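Local coordinates for protein japanin (Rhipicephalus appendiculatus, PDB 4BOE) that binds cholesterol in the pocket of a lipocalin fold and, as a secreted tick salivary protein, blocks dendritic cell differentiation from host monocytes, at residues 104-107 against 112-115. Numbering follows the deposited sequence.
Sequences LSDL and STCS
Ser112 reaches across to Asp106 where the hairpin of strands 101-106 and 114-118 runs into its connecting loop. Ser112 CB lies 3.6 Å from Asp106 O, and with OG swung anti to the backbone N (chi1 -173°) the hydroxyl donates to that oxygen, Ser112 OG to Asp106 O 2.6 Å, meeting a lone pair in the carbonyl plane. Ser112 OG also lies 3.3 Å from Ser105 CB. With an alanine here the hydroxyl is gone, and the start of the loop would probably be less firmly held to Asp106 O. Beyond it the ladder is backbone work: Asp106 N gives to Thr113 O at 2.8 Å, and Leu104 and Ser115 form an antiparallel hydrogen-bonded pair, Leu104 N to Ser115 O being 2.9 Å and nearly straight (169°). Between them Ser105 and Cys114 face each other as a non-hydrogen-bonded pair. A water bridges Ser105 OG, also hydrogen-bonded to Arg95 NH1, to Ser112 O. On the other face Leu104 CB sits 3.8 Å from Ser115 OG, a hydroxyl hydrogen-bonded to Trp117 NE1. The two strands are thus joined in the lipocalin barrel, with Ser115 touching cholesterol and Cys114 disulfide-bonded to Cys138. Main-chain hydrogen bonds mainly hold this seam, and the loop hydroxyl of Ser112 adds one more.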
ATOM      1  N   LEU A 104       6.271  -0.799   4.677  1.00 29.01           N
ATOM      2  CA  LEU A 104       5.691  -0.261   5.900  1.00 29.33           C
ATOM      3  C   LEU A 104       5.422  -1.323   6.935  1.00 33.19           C
ATOM      4  O   LEU A 104       5.091  -2.437   6.573  1.00 32.80           O
ATOM      5  CB  LEU A 104       4.344   0.421   5.583  1.00 29.21           C
ATOM      6  CG  LEU A 104       4.339   1.559   4.622  1.00 32.51           C
ATOM      7  CD1 LEU A 104       2.879   2.059   4.408  1.00 32.80           C
ATOM      8  CD2 LEU A 104       5.259   2.678   5.099  1.00 32.95           C
ATOM      9  N   SER A 105       5.509  -0.966   8.217  1.00 31.01           N
ATOM     10  CA  SER A 105       5.227  -1.888   9.336  1.00 30.85           C
ATOM     11  C   SER A 105       4.268  -1.217  10.294  1.00 34.77           C
ATOM     12  O   SER A 105       4.299  -0.006  10.444  1.00 31.44           O
ATOM     13  CB  SER A 105       6.486  -2.256  10.149  1.00 32.75           C
ATOM     14  OG  SER A 105       7.350  -3.175   9.517  1.00 41.93           O
ATOM     15  N   ASP A 106       3.538  -2.022  11.044  1.00 37.30           N
ATOM     16  CA  ASP A 106       2.678  -1.524  12.110  1.00 41.36           C
ATOM     17  C   ASP A 106       3.510  -1.006  13.309  1.00 49.10           C
ATOM     18  O   ASP A 106       4.535  -1.586  13.649  1.00 46.74           O
ATOM     19  CB  ASP A 106       1.731  -2.633  12.613  1.00 44.60           C
ATOM     20  CG  ASP A 106       0.562  -2.040  13.359  1.00 63.66           C
ATOM     21  OD1 ASP A 106      -0.286  -1.411  12.708  1.00 65.27           O
ATOM     22  OD2 ASP A 106       0.583  -2.063  14.606  1.00 76.67           O
ATOM     23  N   LEU A 107       3.028   0.042  13.976  1.00 53.00           N
ATOM     24  CA  LEU A 107       3.702   0.653  15.135  1.00 56.18           C
ATOM     25  C   LEU A 107       3.480  -0.061  16.458  1.00 63.46           C
ATOM     26  O   LEU A 107       4.440  -0.243  17.188  1.00 65.42           O
ATOM     27  CB  LEU A 107       3.254   2.116  15.321  1.00 57.38           C
ATOM     28  CG  LEU A 107       4.352   3.158  15.256  1.00 63.35           C
ATOM     29  CD1 LEU A 107       4.774   3.382  13.838  1.00 64.44           C
ATOM     30  CD2 LEU A 107       3.884   4.469  15.888  1.00 65.40           C
ATOM     31  N   SER A 112       5.088  -7.120  14.495  1.00 46.70           N
ATOM     32  CA  SER A 112       4.633  -6.078  13.593  1.00 44.81           C
ATOM     33  C   SER A 112       4.238  -6.533  12.160  1.00 45.77           C
ATOM     34  O   SER A 112       5.091  -7.052  11.441  1.00 44.46           O
ATOM     35  CB  SER A 112       5.697  -5.006  13.515  1.00 46.35           C
ATOM     36  OG  SER A 112       5.213  -3.918  12.764  1.00 56.86           O
ATOM     37  N   THR A 113       2.968  -6.275  11.749  1.00 37.68           N
ATOM     38  CA  THR A 113       2.502  -6.618  10.414  1.00 36.74           C
ATOM     39  C   THR A 113       3.102  -5.639   9.412  1.00 39.52           C
ATOM     40  O   THR A 113       3.333  -4.476   9.731  1.00 39.40           O
ATOM     41  CB  THR A 113       0.982  -6.677  10.301  1.00 38.61           C
ATOM     42  OG1 THR A 113       0.436  -5.399  10.551  1.00 38.40           O
ATOM     43  CG2 THR A 113       0.367  -7.751  11.194  1.00 36.33           C
ATOM     44  N   CYS A 114       3.237  -6.116   8.197  1.00 36.41           N
ATOM     45  CA  CYS A 114       3.866  -5.349   7.122  0.50 36.35           C
ATOM     46  C   CYS A 114       3.063  -5.331   5.838  1.00 36.57           C
ATOM     47  O   CYS A 114       2.238  -6.183   5.593  1.00 34.98           O
ATOM     48  CB  CYS A 114       5.284  -5.866   6.862  0.50 37.62           C
ATOM     49  SG  CYS A 114       5.411  -6.984   5.435  0.50 42.16           S
ATOM     50  N   SER A 115       3.396  -4.355   4.982  1.00 31.02           N
ATOM     51  CA  SER A 115       2.830  -4.170   3.644  1.00 29.86           C
ATOM     52  C   SER A 115       3.950  -3.646   2.725  1.00 33.57           C
ATOM     53  O   SER A 115       4.725  -2.761   3.116  1.00 31.03           O
ATOM     54  CB  SER A 115       1.581  -3.294   3.612  1.00 29.89           C
ATOM     55  OG  SER A 115       1.776  -1.962   4.022  1.00 30.20           O
TER
HETATM   56  O   HOH W   1       6.960  -5.819   9.944  1.00 58.51           O